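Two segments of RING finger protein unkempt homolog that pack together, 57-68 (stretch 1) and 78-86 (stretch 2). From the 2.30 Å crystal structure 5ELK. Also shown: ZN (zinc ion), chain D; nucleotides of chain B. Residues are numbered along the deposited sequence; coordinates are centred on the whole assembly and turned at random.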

# COMPACT_ATOMS: atom_id res chain seq x y z
N ASN A 57 11.85 3.78 13.76
CA ASN A 57 11.39 3.15 15.00
C ASN A 57 10.56 1.92 14.66
O ASN A 57 10.20 1.15 15.53
CB ASN A 57 10.55 4.10 15.86
CG ASN A 57 11.28 5.39 16.22
OD1 ASN A 57 12.44 5.36 16.63
ND2 ASN A 57 10.60 6.51 16.08
N VAL A 58 10.24 1.75 13.38
CA VAL A 58 9.44 0.61 12.94
C VAL A 58 10.24 -0.23 11.98
O VAL A 58 10.28 -1.45 12.12
CB VAL A 58 8.16 1.05 12.25
CG1 VAL A 58 7.30 -0.17 11.89
CG2 VAL A 58 7.41 2.01 13.14
N LYS A 59 10.88 0.42 11.02
CA LYS A 59 11.69 -0.29 10.05
C LYS A 59 13.15 -0.25 10.46
O LYS A 59 13.82 0.77 10.32
CB LYS A 59 11.51 0.28 8.65
CG LYS A 59 12.15 -0.62 7.60
CD LYS A 59 12.21 0.03 6.24
CE LYS A 59 12.61 -0.97 5.17
NZ LYS A 59 12.58 -0.36 3.81
N HIS A 60 13.63 -1.37 10.97
CA HIS A 60 15.03 -1.52 11.34
C HIS A 60 15.74 -2.29 10.23
O HIS A 60 15.63 -3.51 10.14
CB HIS A 60 15.14 -2.24 12.68
CG HIS A 60 14.48 -1.51 13.81
ND1 HIS A 60 13.17 -1.73 14.18
CD2 HIS A 60 14.95 -0.56 14.65
CE1 HIS A 60 12.87 -0.95 15.20
NE2 HIS A 60 13.93 -0.23 15.50
N GLY A 61 16.44 -1.56 9.36
CA GLY A 61 17.15 -2.18 8.25
C GLY A 61 16.23 -2.57 7.11
O GLY A 61 15.78 -1.74 6.33
N ASP A 62 15.95 -3.87 7.04
CA ASP A 62 15.20 -4.44 5.92
C ASP A 62 13.86 -5.00 6.39
O ASP A 62 12.99 -5.30 5.58
CB ASP A 62 16.02 -5.57 5.30
CG ASP A 62 16.32 -6.67 6.29
OD1 ASP A 62 16.30 -6.38 7.51
OD2 ASP A 62 16.58 -7.81 5.86
N GLU A 63 13.70 -5.14 7.71
CA GLU A 63 12.46 -5.70 8.26
C GLU A 63 11.49 -4.62 8.74
O GLU A 63 11.84 -3.73 9.50
CB GLU A 63 12.77 -6.66 9.41
CG GLU A 63 12.21 -8.07 9.21
CD GLU A 63 13.22 -9.02 8.58
OE1 GLU A 63 13.13 -9.27 7.35
OE2 GLU A 63 14.11 -9.53 9.31
N TRP A 64 10.25 -4.71 8.25
CA TRP A 64 9.15 -3.93 8.79
C TRP A 64 8.73 -4.62 10.09
O TRP A 64 8.53 -5.84 10.10
CB TRP A 64 8.00 -3.84 7.78
CG TRP A 64 8.29 -2.86 6.66
CD1 TRP A 64 8.85 -3.13 5.44
CD2 TRP A 64 8.07 -1.44 6.69
NE1 TRP A 64 8.98 -1.98 4.71
CE2 TRP A 64 8.52 -0.93 5.46
CE3 TRP A 64 7.53 -0.57 7.63
CZ2 TRP A 64 8.44 0.42 5.15
CZ3 TRP A 64 7.46 0.77 7.32
CH2 TRP A 64 7.91 1.25 6.09
N GLY A 65 8.64 -3.86 11.18
CA GLY A 65 8.30 -4.41 12.48
C GLY A 65 6.93 -3.94 12.92
O GLY A 65 6.19 -3.38 12.12
N ASP A 66 6.59 -4.17 14.18
CA ASP A 66 5.29 -3.76 14.70
C ASP A 66 5.27 -2.23 14.74
O ASP A 66 6.20 -1.63 15.26
CB ASP A 66 5.10 -4.35 16.10
CG ASP A 66 3.70 -4.15 16.63
OD1 ASP A 66 2.77 -3.98 15.82
OD2 ASP A 66 3.54 -4.18 17.88
N PRO A 67 4.25 -1.58 14.12
CA PRO A 67 4.17 -0.12 14.13
C PRO A 67 3.93 0.50 15.51
O PRO A 67 4.30 1.64 15.72
CB PRO A 67 2.99 0.17 13.20
CG PRO A 67 2.90 -1.03 12.34
CD PRO A 67 3.21 -2.15 13.25
N GLY A 68 3.29 -0.24 16.41
CA GLY A 68 3.33 0.13 17.82
C GLY A 68 4.81 0.03 18.15
O GLY A 68 5.50 -0.69 17.46
ZN ZN D . 6.78 6.52 13.57
P G B 5 8.83 -8.58 -2.15
OP1 G B 5 10.00 -8.45 -1.24
OP2 G B 5 8.75 -9.76 -3.05
O5' G B 5 7.47 -8.56 -1.32
C5' G B 5 7.37 -7.88 -0.08
C4' G B 5 5.93 -7.65 0.32
O4' G B 5 5.39 -6.56 -0.47
C3' G B 5 4.99 -8.84 0.11
O3' G B 5 4.02 -8.88 1.16
C2' G B 5 4.30 -8.50 -1.20
O2' G B 5 3.02 -9.09 -1.36
C1' G B 5 4.21 -6.98 -1.13
N9 G B 5 4.15 -6.32 -2.44
C8 G B 5 5.15 -6.27 -3.38
N7 G B 5 4.80 -5.61 -4.45
C5 G B 5 3.50 -5.19 -4.19
C6 G B 5 2.60 -4.43 -4.99
O6 G B 5 2.79 -3.96 -6.11
N1 G B 5 1.38 -4.23 -4.36
C2 G B 5 1.07 -4.71 -3.10
N2 G B 5 -0.16 -4.41 -2.66
N3 G B 5 1.89 -5.41 -2.35
C4 G B 5 3.09 -5.62 -2.95
P U B 3 12.52 3.72 -3.12
OP1 U B 3 13.31 2.83 -4.00
OP2 U B 3 12.34 5.16 -3.43
O5' U B 3 11.07 3.07 -3.01
C5' U B 3 10.47 2.86 -1.74
C4' U B 3 9.66 1.59 -1.74
O4' U B 3 8.51 1.76 -2.61
C3' U B 3 10.41 0.36 -2.26
O3' U B 3 9.91 -0.80 -1.60
C2' U B 3 10.00 0.34 -3.73
O2' U B 3 10.14 -0.91 -4.37
C1' U B 3 8.54 0.77 -3.63
N1 U B 3 7.97 1.33 -4.87
C2 U B 3 6.66 1.00 -5.21
O2 U B 3 5.95 0.27 -4.53
N3 U B 3 6.19 1.55 -6.38
C4 U B 3 6.88 2.37 -7.25
O4 U B 3 6.33 2.78 -8.27
C5 U B 3 8.22 2.66 -6.83
C6 U B 3 8.71 2.15 -5.69
P A B 4 10.83 -2.11 -1.45
OP1 A B 4 10.75 -2.58 -0.03
OP2 A B 4 12.14 -1.77 -2.06
O5' A B 4 10.14 -3.22 -2.37
C5' A B 4 8.85 -3.73 -2.06
C4' A B 4 8.49 -4.94 -2.89
O4' A B 4 8.34 -4.57 -4.29
C3' A B 4 9.47 -6.11 -2.88
O3' A B 4 8.70 -7.29 -3.09
C2' A B 4 10.28 -5.87 -4.15
O2' A B 4 10.95 -7.02 -4.64
C1' A B 4 9.18 -5.39 -5.09
N9 A B 4 9.63 -4.59 -6.23
C8 A B 4 10.62 -3.63 -6.26
N7 A B 4 10.75 -3.06 -7.42
C5 A B 4 9.80 -3.66 -8.23
C6 A B 4 9.45 -3.47 -9.59
N6 A B 4 10.06 -2.59 -10.39
N1 A B 4 8.44 -4.22 -10.09
C2 A B 4 7.83 -5.10 -9.27
N3 A B 4 8.07 -5.37 -7.98
C4 A B 4 9.08 -4.60 -7.51
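Stretch 2, residues 78-86: YCHTRTEQQ

Stretch 2 enters as a loop, extended at Cys79 and Thr81 but bent at His80, and turns into a helix over Arg82 to Gln86, packing on the hairpin of stretch 1 without a single direct hydrogen bond between them. Register runs antiparallel: Trp64 lies nearest Thr81 (CA–CA 6.6 Å) and Pro67 nearest His80 (CA–CA 5.5 Å). At the start of the hairpin, Val58 points toward stretch 2, its CG1 3.5 Å from His80 O and its CG2 3.6 Å from His80 CD2; the same imidazole binds zinc through NE2 at 2.1 Å. Within the type II' turn from His60 to Glu63, Asp62 O accepts from a water at 2.5 Å, and the same water accepts a weak bond from Arg82 NH2 at 3.4 Å.

Trp64 dominates the contact. Its CZ3 approaches His80 C and Thr81 N, both at 3.3 Å, while Arg82 CB sits over the five-membered ring, 3.7 Å from its centroid, in a CH-pi contact. Near the plane of the indole, Cys79 O lies 3.8 Å from CZ3 and Gln85 OE1 3.7 Å from CZ2. The Arg82 guanidinium has Trp64 CD1 over one face, 3.2 Å from NH2, and G5 of the RNA over the other. Finally, Pro67 CG rests 3.5 Å from His80 O and 4.1 Å from Thr81 CG2. Thr81 itself caps the helix, its OG1 accepting from Glu84 N at 3.0 Å.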

# COMPACT_ATOMS: atom_id res chain seq x y z
N TYR A 78 6.21 9.75 9.19
CA TYR A 78 6.99 8.77 8.47
C TYR A 78 6.11 7.56 8.23
O TYR A 78 5.12 7.38 8.93
CB TYR A 78 8.21 8.37 9.30
CG TYR A 78 9.25 9.45 9.44
CD1 TYR A 78 9.14 10.45 10.40
CD2 TYR A 78 10.36 9.47 8.61
CE1 TYR A 78 10.11 11.44 10.52
CE2 TYR A 78 11.33 10.45 8.73
CZ TYR A 78 11.20 11.43 9.69
OH TYR A 78 12.16 12.40 9.80
N CYS A 79 6.47 6.72 7.26
CA CYS A 79 5.69 5.52 6.98
C CYS A 79 5.89 4.46 8.06
O CYS A 79 6.99 4.28 8.56
CB CYS A 79 6.07 4.95 5.62
SG CYS A 79 5.59 6.00 4.24
N HIS A 80 4.81 3.76 8.40
CA HIS A 80 4.80 2.74 9.44
C HIS A 80 4.58 1.33 8.89
O HIS A 80 4.70 0.35 9.63
CB HIS A 80 3.71 3.06 10.47
CG HIS A 80 4.15 4.01 11.54
ND1 HIS A 80 3.29 4.50 12.50
CD2 HIS A 80 5.35 4.58 11.80
CE1 HIS A 80 3.94 5.33 13.29
NE2 HIS A 80 5.19 5.39 12.89
N THR A 81 4.25 1.23 7.61
CA THR A 81 4.15 -0.07 6.95
C THR A 81 4.58 0.03 5.51
O THR A 81 4.58 1.11 4.91
CB THR A 81 2.72 -0.61 6.95
OG1 THR A 81 1.91 0.19 6.08
CG2 THR A 81 2.13 -0.61 8.33
N ARG A 82 4.94 -1.12 4.95
CA ARG A 82 5.44 -1.19 3.60
C ARG A 82 4.33 -0.74 2.67
O ARG A 82 4.56 -0.07 1.65
CB ARG A 82 5.85 -2.63 3.28
CG ARG A 82 6.18 -2.89 1.82
CD ARG A 82 6.54 -4.36 1.61
NE ARG A 82 7.82 -4.70 2.22
CZ ARG A 82 8.00 -5.61 3.17
NH1 ARG A 82 6.98 -6.32 3.65
NH2 ARG A 82 9.21 -5.82 3.66
N THR A 83 3.10 -1.07 3.04
CA THR A 83 1.97 -0.65 2.25
C THR A 83 1.85 0.87 2.22
O THR A 83 1.54 1.44 1.18
CB THR A 83 0.67 -1.25 2.78
OG1 THR A 83 0.82 -2.67 2.88
CG2 THR A 83 -0.47 -0.91 1.83
N GLU A 84 2.11 1.51 3.36
CA GLU A 84 2.02 2.96 3.43
C GLU A 84 3.05 3.61 2.52
O GLU A 84 2.82 4.69 1.97
CB GLU A 84 2.22 3.46 4.85
CG GLU A 84 0.96 3.38 5.67
CD GLU A 84 0.99 4.27 6.89
OE1 GLU A 84 2.09 4.61 7.37
OE2 GLU A 84 -0.10 4.65 7.34
N GLN A 85 4.18 2.95 2.37
CA GLN A 85 5.23 3.49 1.52
C GLN A 85 4.95 3.23 0.04
O GLN A 85 5.03 4.13 -0.79
CB GLN A 85 6.57 2.89 1.92
CG GLN A 85 7.74 3.45 1.16
CD GLN A 85 9.05 2.82 1.57
OE1 GLN A 85 9.17 1.60 1.67
NE2 GLN A 85 10.06 3.66 1.80
N GLN A 86 4.61 1.98 -0.29
CA GLN A 86 4.42 1.59 -1.68
C GLN A 86 3.27 2.35 -2.31
O GLN A 86 3.30 2.66 -3.50
CB GLN A 86 4.18 0.08 -1.78
CG GLN A 86 5.42 -0.76 -1.52
CD GLN A 86 5.34 -2.15 -2.11
OE1 GLN A 86 5.05 -3.11 -1.40
NE2 GLN A 86 5.58 -2.26 -3.41
O HOH W 1 12.40 -4.87 3.21